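Local coordinates for protein FMN Adenylyltransferase (Candida glabrata, PDB 3FWK) that catalyses the adenylylation of FMN to FAD, the last step of FAD biosynthesis, with a Rossmann-like alpha/beta fold, at residues A[49-54]-A[80-85]; A[58-63]-A[160-165]. One frame throughout, in Å; residues are numbered along the deposited sequence. Where two conformers were deposited one is given.

Contact 1. Residues A[49-54]-A[80-85]; sequences ETFPKW and SCLWEY. With BGC (beta-D-glucopyranose), chain C.
The link after helix 31-50 packs through Phe-51 and Pro-52 on the last turns of helix 69-86; strand 61-64 lies between the two helices in the sequence of this Rossmann-like fold. Phe-51 carries the contact and meets Cys-81, Leu-82 and Tyr-85, which lie on one side of the helix. Its CB stands almost over the centre of the Tyr-85 ring, 3.7 Å from the centroid and 10° off the normal, a CH-pi contact. The Phe-51 ring itself turns its edge to the same aromatic, an edge-to-face pair with planes at 63° and centroids 5.4 Å apart. With CG anti to the backbone N (chi1 -173°), the Tyr-85 side chain runs past Phe-51 in the opposite direction, and its OH ends 3.8 Å from Pro-52 CA. Deeper in, Phe-51 CZ touches the Leu-82 branch CD2 at 3.6 Å, the two side chains crossing near a right angle, while CE2 points edge-on at Cys-81 O. Tyr-78 and Pro-56 add to the surroundings of Phe-51. Beyond it, the backbone O of Lys-53 accepts a hydrogen bond from glucose O1 at 2.7 Å, and Trp-54 CZ2 lies 3.5 Å from glucose C6. No hydrogen bond joins the two segments: cohesion between them is apolar and aromatic, whereas the sugar is bound at the far side of the turn by one carbonyl hydrogen bond and by contact with the Trp-54 ring.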
ATOM      1  N   GLU A  49      -5.296   8.740  18.325  1.00 15.80           N
ATOM      2  CA  GLU A  49      -4.480   9.940  18.148  1.00 16.08           C
ATOM      3  C   GLU A  49      -4.895  10.812  16.975  1.00 16.63           C
ATOM      4  O   GLU A  49      -4.516  11.975  16.914  1.00 20.81           O
ATOM      5  CB  GLU A  49      -3.004   9.578  17.993  1.00 17.78           C
ATOM      6  CG  GLU A  49      -2.384   8.802  19.137  1.00 21.29           C
ATOM      7  CD  GLU A  49      -0.886   8.620  18.913  1.00 25.33           C
ATOM      8  OE1 GLU A  49      -0.159   9.648  18.757  1.00 31.21           O
ATOM      9  OE2 GLU A  49      -0.436   7.468  18.855  1.00 28.91           O
ATOM     10  N   THR A  50      -5.623  10.266  16.010  1.00 14.08           N
ATOM     11  CA  THR A  50      -5.828  10.991  14.751  1.00 14.43           C
ATOM     12  C   THR A  50      -7.255  11.499  14.644  1.00 14.79           C
ATOM     13  O   THR A  50      -7.471  12.712  14.631  1.00 15.30           O
ATOM     14  CB  THR A  50      -5.462  10.128  13.538  1.00 14.96           C
ATOM     15  OG1 THR A  50      -4.085   9.725  13.651  1.00 17.22           O
ATOM     16  CG2 THR A  50      -5.684  10.885  12.216  1.00 16.19           C
ATOM     17  N   PHE A  51      -8.228  10.594  14.607  1.00 15.09           N
ATOM     18  CA  PHE A  51      -9.614  11.000  14.345  1.00 16.01           C
ATOM     19  C   PHE A  51     -10.193  11.962  15.396  1.00 17.74           C
ATOM     20  O   PHE A  51     -11.004  12.797  15.029  1.00 19.15           O
ATOM     21  CB  PHE A  51     -10.505   9.769  14.152  1.00 16.17           C
ATOM     22  CG  PHE A  51     -10.136   8.909  12.948  1.00 15.54           C
ATOM     23  CD1 PHE A  51      -9.451   9.431  11.835  1.00 17.85           C
ATOM     24  CD2 PHE A  51     -10.521   7.583  12.924  1.00 16.20           C
ATOM     25  CE1 PHE A  51      -9.139   8.615  10.738  1.00 17.76           C
ATOM     26  CE2 PHE A  51     -10.225   6.788  11.837  1.00 17.71           C
ATOM     27  CZ  PHE A  51      -9.549   7.297  10.747  1.00 16.48           C
ATOM     28  N   PRO A  52      -9.789  11.864  16.680  1.00 17.49           N
ATOM     29  CA  PRO A  52     -10.310  12.876  17.617  1.00 18.23           C
ATOM     30  C   PRO A  52      -9.836  14.299  17.333  1.00 19.21           C
ATOM     31  O   PRO A  52     -10.461  15.256  17.808  1.00 20.80           O
ATOM     32  CB  PRO A  52      -9.773  12.401  18.974  1.00 19.99           C
ATOM     33  CG  PRO A  52      -9.612  10.891  18.794  1.00 19.28           C
ATOM     34  CD  PRO A  52      -9.052  10.798  17.384  1.00 18.02           C
ATOM     35  N   LYS A  53      -8.740  14.436  16.585  1.00 17.58           N
ATOM     36  CA  LYS A  53      -8.141  15.730  16.295  1.00 17.73           C
ATOM     37  C   LYS A  53      -8.514  16.270  14.919  1.00 17.39           C
ATOM     38  O   LYS A  53      -8.696  17.470  14.773  1.00 17.70           O
ATOM     39  CB  LYS A  53      -6.620  15.653  16.401  1.00 19.20           C
ATOM     40  CG  LYS A  53      -6.081  15.337  17.803  1.00 24.14           C
ATOM     41  CD  LYS A  53      -4.561  15.241  17.791  1.00 28.42           C
ATOM     42  CE  LYS A  53      -4.038  14.847  19.165  1.00 32.93           C
ATOM     43  NZ  LYS A  53      -4.708  15.665  20.231  1.00 37.03           N
ATOM     44  N   TRP A  54      -8.546  15.398  13.904  1.00 15.94           N
ATOM     45  CA  TRP A  54      -8.833  15.812  12.536  1.00 16.33           C
ATOM     46  C   TRP A  54      -9.911  14.931  11.998  1.00 17.40           C
ATOM     47  O   TRP A  54      -9.851  13.707  12.118  1.00 17.98           O
ATOM     48  CB  TRP A  54      -7.597  15.698  11.629  1.00 17.53           C
ATOM     49  CG  TRP A  54      -6.413  16.491  12.121  1.00 16.49           C
ATOM     50  CD1 TRP A  54      -6.203  17.835  11.953  1.00 17.99           C
ATOM     51  CD2 TRP A  54      -5.291  15.995  12.876  1.00 15.86           C
ATOM     52  NE1 TRP A  54      -5.039  18.205  12.576  1.00 17.25           N
ATOM     53  CE2 TRP A  54      -4.447  17.103  13.130  1.00 16.63           C
ATOM     54  CE3 TRP A  54      -4.921  14.731  13.348  1.00 17.55           C
ATOM     55  CZ2 TRP A  54      -3.246  16.986  13.850  1.00 18.50           C
ATOM     56  CZ3 TRP A  54      -3.737  14.610  14.094  1.00 18.66           C
ATOM     57  CH2 TRP A  54      -2.918  15.744  14.340  1.00 18.15           C
ATOM     58  N   SER A  80     -10.831   0.309   7.749  1.00 11.71           N
ATOM     59  CA  SER A  80     -11.300  -0.441   8.916  1.00 12.46           C
ATOM     60  C   SER A  80     -11.509   0.504  10.107  1.00 12.26           C
ATOM     61  O   SER A  80     -12.495   0.417  10.820  1.00 13.76           O
ATOM     62  CB  SER A  80     -10.244  -1.483   9.258  1.00 12.76           C
ATOM     63  OG  SER A  80     -10.561  -2.147  10.506  1.00 15.21           O
ATOM     64  N   CYS A  81     -10.574   1.425  10.315  1.00 12.43           N
ATOM     65  CA  CYS A  81     -10.669   2.351  11.427  1.00 13.13           C
ATOM     66  C   CYS A  81     -11.774   3.354  11.287  1.00 13.68           C
ATOM     67  O   CYS A  81     -12.372   3.756  12.287  1.00 14.87           O
ATOM     68  CB  CYS A  81      -9.326   3.041  11.676  1.00 14.51           C
ATOM     69  SG  CYS A  81      -8.086   1.945  12.343  1.00 15.99           S
ATOM     70  N   LEU A  82     -12.083   3.782  10.066  1.00 14.78           N
ATOM     71  CA  LEU A  82     -13.275   4.634   9.864  1.00 15.74           C
ATOM     72  C   LEU A  82     -14.535   3.907  10.286  1.00 16.95           C
ATOM     73  O   LEU A  82     -15.396   4.477  10.967  1.00 19.30           O
ATOM     74  CB  LEU A  82     -13.390   5.025   8.389  1.00 17.60           C
ATOM     75  CG  LEU A  82     -12.348   5.990   7.854  1.00 18.46           C
ATOM     76  CD1 LEU A  82     -12.531   6.161   6.343  1.00 20.21           C
ATOM     77  CD2 LEU A  82     -12.422   7.340   8.561  1.00 20.52           C
ATOM     78  N   TRP A  83     -14.667   2.655   9.878  1.00 16.02           N
ATOM     79  CA  TRP A  83     -15.821   1.866  10.294  1.00 16.98           C
ATOM     80  C   TRP A  83     -15.858   1.709  11.807  1.00 18.77           C
ATOM     81  O   TRP A  83     -16.890   1.933  12.448  1.00 20.11           O
ATOM     82  CB  TRP A  83     -15.825   0.511   9.596  1.00 16.75           C
ATOM     83  CG  TRP A  83     -17.058  -0.276   9.874  1.00 17.23           C
ATOM     84  CD1 TRP A  83     -17.243  -1.240  10.848  1.00 17.76           C
ATOM     85  CD2 TRP A  83     -18.321  -0.135   9.213  1.00 17.67           C
ATOM     86  NE1 TRP A  83     -18.555  -1.711  10.810  1.00 19.15           N
ATOM     87  CE2 TRP A  83     -19.216  -1.062   9.803  1.00 19.57           C
ATOM     88  CE3 TRP A  83     -18.761   0.640   8.140  1.00 18.95           C
ATOM     89  CZ2 TRP A  83     -20.541  -1.182   9.390  1.00 20.24           C
ATOM     90  CZ3 TRP A  83     -20.083   0.517   7.726  1.00 18.96           C
ATOM     91  CH2 TRP A  83     -20.943  -0.388   8.337  1.00 19.78           C
ATOM     92  N   GLU A  84     -14.734   1.326  12.383  1.00 17.10           N
ATOM     93  CA  GLU A  84     -14.688   1.111  13.834  1.00 18.32           C
ATOM     94  C   GLU A  84     -15.021   2.381  14.595  1.00 19.42           C
ATOM     95  O   GLU A  84     -15.828   2.368  15.550  1.00 21.78           O
ATOM     96  CB  GLU A  84     -13.335   0.539  14.219  1.00 17.99           C
ATOM     97  CG  GLU A  84     -13.213   0.254  15.733  1.00 21.88           C
ATOM     98  CD  GLU A  84     -12.030  -0.609  16.119  1.00 21.59           C
ATOM     99  OE1 GLU A  84     -11.295  -1.136  15.269  1.00 21.04           O
ATOM    100  OE2 GLU A  84     -11.800  -0.771  17.354  1.00 26.23           O
ATOM    101  N   TYR A  85     -14.493   3.506  14.147  1.00 19.31           N
ATOM    102  CA  TYR A  85     -14.658   4.768  14.859  1.00 19.63           C
ATOM    103  C   TYR A  85     -16.100   5.233  14.788  1.00 22.28           C
ATOM    104  O   TYR A  85     -16.667   5.648  15.800  1.00 24.59           O
ATOM    105  CB  TYR A  85     -13.724   5.831  14.281  1.00 20.53           C
ATOM    106  CG  TYR A  85     -13.677   7.128  15.042  1.00 21.92           C
ATOM    107  CD1 TYR A  85     -12.959   7.223  16.239  1.00 23.13           C
ATOM    108  CD2 TYR A  85     -14.279   8.284  14.536  1.00 22.35           C
ATOM    109  CE1 TYR A  85     -12.875   8.431  16.927  1.00 24.22           C
ATOM    110  CE2 TYR A  85     -14.197   9.489  15.228  1.00 23.84           C
ATOM    111  CZ  TYR A  85     -13.494   9.538  16.430  1.00 22.71           C
ATOM    112  OH  TYR A  85     -13.372  10.735  17.137  1.00 26.82           O
TER
HETATM  113  C2  BGC C 306      -7.113  21.399  16.291  1.00 25.16           C
HETATM  114  C3  BGC C 306      -5.922  22.031  15.578  1.00 23.83           C
HETATM  115  C4  BGC C 306      -4.628  21.374  16.041  1.00 24.46           C
HETATM  116  C5  BGC C 306      -4.704  19.846  15.947  1.00 23.49           C
HETATM  117  C6  BGC C 306      -3.495  19.189  16.610  1.00 23.24           C
HETATM  118  C1  BGC C 306      -7.087  19.907  16.038  1.00 25.25           C
HETATM  119  O1  BGC C 306      -8.188  19.315  16.711  1.00 29.56           O
HETATM  120  O2  BGC C 306      -8.371  21.913  15.817  1.00 28.20           O
HETATM  121  O3  BGC C 306      -5.879  23.431  15.912  1.00 26.68           O
HETATM  122  O4  BGC C 306      -3.556  21.790  15.201  1.00 24.11           O
HETATM  123  O5  BGC C 306      -5.891  19.368  16.599  1.00 24.05           O
HETATM  124  O6  BGC C 306      -3.505  19.478  18.015  1.00 27.64           O

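Contact 2. Residues A[58-63]-A[160-165]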
ATOM      1  N   ASN A  58     -14.910  15.486   6.586  1.00 29.98           N
ATOM      2  CA  ASN A  58     -15.249  16.815   6.084  1.00 31.81           C
ATOM      3  C   ASN A  58     -14.157  17.425   5.203  1.00 31.10           C
ATOM      4  O   ASN A  58     -14.251  18.587   4.766  1.00 34.28           O
ATOM      5  CB  ASN A  58     -15.620  17.742   7.252  1.00 32.66           C
ATOM      6  CG  ASN A  58     -14.433  18.114   8.108  1.00 34.13           C
ATOM      7  OD1 ASN A  58     -13.297  17.679   7.861  1.00 32.94           O
ATOM      8  ND2 ASN A  58     -14.684  18.923   9.136  1.00 33.66           N
ATOM      9  N   GLY A  59     -13.131  16.632   4.929  1.00 26.33           N
ATOM     10  CA  GLY A  59     -12.070  17.063   4.057  1.00 26.65           C
ATOM     11  C   GLY A  59     -10.874  17.564   4.830  1.00 20.36           C
ATOM     12  O   GLY A  59      -9.891  17.949   4.214  1.00 25.46           O
ATOM     13  N   GLU A  60     -10.905  17.494   6.169  1.00 20.13           N
ATOM     14  CA  GLU A  60      -9.666  17.798   6.915  1.00 17.73           C
ATOM     15  C   GLU A  60      -8.522  16.842   6.619  1.00 15.95           C
ATOM     16  O   GLU A  60      -7.361  17.257   6.674  1.00 16.90           O
ATOM     17  CB  GLU A  60      -9.889  17.900   8.429  1.00 17.51           C
ATOM     18  CG  GLU A  60     -10.711  19.157   8.771  1.00 20.68           C
ATOM     19  CD  GLU A  60     -11.074  19.270  10.237  1.00 23.97           C
ATOM     20  OE1 GLU A  60     -10.645  18.446  11.057  1.00 23.87           O
ATOM     21  OE2 GLU A  60     -11.838  20.219  10.575  1.00 28.47           O
ATOM     22  N   ILE A  61      -8.850  15.573   6.347  1.00 14.31           N
ATOM     23  CA  ILE A  61      -7.823  14.583   6.078  1.00 14.47           C
ATOM     24  C   ILE A  61      -7.905  14.127   4.619  1.00 14.96           C
ATOM     25  O   ILE A  61      -8.992  13.743   4.142  1.00 16.71           O
ATOM     26  CB  ILE A  61      -7.984  13.338   6.968  1.00 14.91           C
ATOM     27  CG1 ILE A  61      -7.899  13.709   8.452  1.00 16.06           C
ATOM     28  CG2 ILE A  61      -6.906  12.268   6.612  1.00 15.96           C
ATOM     29  CD1 ILE A  61      -8.028  12.520   9.380  1.00 17.51           C
ATOM     30  N   SER A  62      -6.771  14.113   3.929  1.00 13.77           N
ATOM     31  CA  SER A  62      -6.682  13.430   2.639  0.70 13.46           C
ATOM     32  C   SER A  62      -5.715  12.250   2.761  1.00 12.68           C
ATOM     33  O   SER A  62      -4.850  12.239   3.622  1.00 15.90           O
ATOM     34  CB  SER A  62      -6.234  14.391   1.551  0.70 15.42           C
ATOM     35  OG  SER A  62      -7.324  15.173   1.083  0.70 16.81           O
ATOM     36  N   PHE A  63      -5.909  11.253   1.915  1.00 11.87           N
ATOM     37  CA  PHE A  63      -5.117  10.055   1.960  1.00 11.90           C
ATOM     38  C   PHE A  63      -4.178  10.032   0.759  1.00 11.10           C
ATOM     39  O   PHE A  63      -4.655  10.056  -0.377  1.00 12.20           O
ATOM     40  CB  PHE A  63      -6.057   8.830   1.983  1.00 13.30           C
ATOM     41  CG  PHE A  63      -5.349   7.542   2.256  1.00 12.77           C
ATOM     42  CD1 PHE A  63      -5.525   6.901   3.497  1.00 13.41           C
ATOM     43  CD2 PHE A  63      -4.492   6.977   1.326  1.00 14.15           C
ATOM     44  CE1 PHE A  63      -4.862   5.736   3.804  1.00 13.22           C
ATOM     45  CE2 PHE A  63      -3.802   5.788   1.623  1.00 15.31           C
ATOM     46  CZ  PHE A  63      -3.994   5.160   2.860  1.00 13.42           C
ATOM     47  N   GLU A 160      -8.975  23.299   2.604  1.00 18.69           N
ATOM     48  CA  GLU A 160      -9.488  22.855   3.893  1.00 21.95           C
ATOM     49  C   GLU A 160      -8.608  21.745   4.514  1.00 18.34           C
ATOM     50  O   GLU A 160      -8.846  21.314   5.657  1.00 20.65           O
ATOM     51  CB  GLU A 160     -10.916  22.307   3.719  1.00 24.46           C
ATOM     52  CG  GLU A 160     -11.064  20.986   2.926  1.00 28.89           C
ATOM     53  CD  GLU A 160     -11.185  21.137   1.384  1.00 29.62           C
ATOM     54  OE1 GLU A 160     -10.676  22.122   0.786  1.00 25.73           O
ATOM     55  OE2 GLU A 160     -11.770  20.214   0.761  1.00 31.20           O
ATOM     56  N   THR A 161      -7.674  21.209   3.725  1.00 18.16           N
ATOM     57  CA  THR A 161      -6.881  20.052   4.138  1.00 16.88           C
ATOM     58  C   THR A 161      -6.020  20.456   5.309  1.00 15.00           C
ATOM     59  O   THR A 161      -5.273  21.438   5.211  1.00 18.47           O
ATOM     60  CB  THR A 161      -5.993  19.559   2.983  1.00 16.67           C
ATOM     61  OG1 THR A 161      -6.795  19.298   1.837  1.00 17.68           O
ATOM     62  CG2 THR A 161      -5.252  18.264   3.391  1.00 19.44           C
ATOM     63  N   LYS A 162      -6.054  19.661   6.388  1.00 15.45           N
ATOM     64  CA  LYS A 162      -5.204  19.909   7.549  1.00 14.32           C
ATOM     65  C   LYS A 162      -4.163  18.826   7.728  1.00 13.43           C
ATOM     66  O   LYS A 162      -3.142  19.066   8.411  1.00 13.61           O
ATOM     67  CB  LYS A 162      -6.049  20.008   8.821  1.00 16.07           C
ATOM     68  CG  LYS A 162      -7.089  21.126   8.832  1.00 18.64           C
ATOM     69  CD  LYS A 162      -6.475  22.503   8.557  0.55 21.42           C
ATOM     70  CE  LYS A 162      -7.561  23.588   8.424  0.55 23.92           C
ATOM     71  NZ  LYS A 162      -7.017  24.927   8.735  0.55 28.09           N
ATOM     72  N   ALA A 163      -4.399  17.631   7.189  1.00 13.26           N
ATOM     73  CA  ALA A 163      -3.539  16.491   7.478  1.00 13.73           C
ATOM     74  C   ALA A 163      -3.620  15.532   6.310  1.00 12.44           C
ATOM     75  O   ALA A 163      -4.653  15.445   5.621  1.00 14.09           O
ATOM     76  CB  ALA A 163      -3.984  15.804   8.771  1.00 14.28           C
ATOM     77  N   ILE A 164      -2.520  14.817   6.063  1.00 12.45           N
ATOM     78  CA  ILE A 164      -2.443  13.853   4.962  1.00 13.31           C
ATOM     79  C   ILE A 164      -1.862  12.542   5.487  1.00 12.17           C
ATOM     80  O   ILE A 164      -0.841  12.543   6.181  1.00 11.98           O
ATOM     81  CB  ILE A 164      -1.672  14.375   3.770  1.00 15.48           C
ATOM     82  CG1 ILE A 164      -2.436  15.607   3.246  1.00 19.32           C
ATOM     83  CG2 ILE A 164      -1.622  13.305   2.660  1.00 18.51           C
ATOM     84  CD1 ILE A 164      -1.998  16.138   1.974  1.00 19.74           C
ATOM     85  N   VAL A 165      -2.545  11.448   5.158  1.00 11.89           N
ATOM     86  CA  VAL A 165      -2.106  10.118   5.537  1.00 12.05           C
ATOM     87  C   VAL A 165      -1.058   9.627   4.537  1.00 11.97           C
ATOM     88  O   VAL A 165      -1.304   9.656   3.309  1.00 12.95           O
ATOM     89  CB  VAL A 165      -3.293   9.144   5.577  1.00 13.05           C
ATOM     90  CG1 VAL A 165      -2.822   7.761   5.992  1.00 14.59           C
ATOM     91  CG2 VAL A 165      -4.388   9.641   6.492  1.00 15.73           C
TER
HETATM   92  O   HOH W   1      -8.365  17.234   2.095  1.00 34.52           O
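Strands 61-63 and 163-165 are adjacent parallel strands at the middle of the Rossmann-like sheet, their axes 4.6 Å apart at closest approach and inclined by 27°, pairing Ile-61 with Ala-163, Ser-62 with Ile-164 and Phe-63 with Val-165. Ser-62 bonds through both backbone groups, its N to Ala-163 O (3.0 Å) and its O to Val-165 N (2.9 Å). At the entrance Glu-60 O takes two donors, Lys-162 N at 2.8 Å and, less straight at 139°, Ala-163 N. On the face of Ile-61, Phe-63 and Val-165, the two valine methyls divide the work. Val-165 CG1, anti to the backbone N (chi1 -179°), meets Phe-63 CE1 at 3.6 Å, and Val-165 CG2 meets Ile-61 CG2 at 3.6 Å; helix 69-86 packs on this face through Leu-74, Leu-75 and Tyr-78. The other face bears Ser-62 and Ile-164, next to Phe-154 of helix 147-157. Here a water joins the segments, donating to Gly-59 O and to Thr-161 OG1; Thr-161 OG1 also bonds to Phe-158 O. Before the strand, Asn-58 OD1 accepts from Glu-60 N at 2.9 Å in an Asx turn, and Glu-160 CG packs on Gly-59 O. Glu-60 and Lys-162 touch through their CG atoms, and Glu-60 OE1 accepts from Ser-55 N. Backbone bonds thus join the strands and apolar side chains pack on helices at both faces, while one water bridges Gly-59 O and Thr-161 OG1 on the Ser-62 side.

How the contacts relate
Both contacts are largely buried and are joined by helix 69-86, which packs on the face of Ile-61 and Val-165 in contact 2 and whose last turns form one side of contact 1; its Tyr-78 reaches Phe-51, Ile-61, Phe-63 and Val-165 alike. Contact 1 lies at helix ends and has a solvent-facing rim at Pro-52; contact 2 sits between central strands and becomes exposed towards Asn-58, Glu-160 and Lys-162. One coheres through rings, the other mainly through main-chain bonds. They meet at Trp-54, whose O packs on Ile-61 CD1 and whose ring touches Lys-162; Trp-54 and Lys-162, with Lys-53 and Tyr-192, line the glucose pocket.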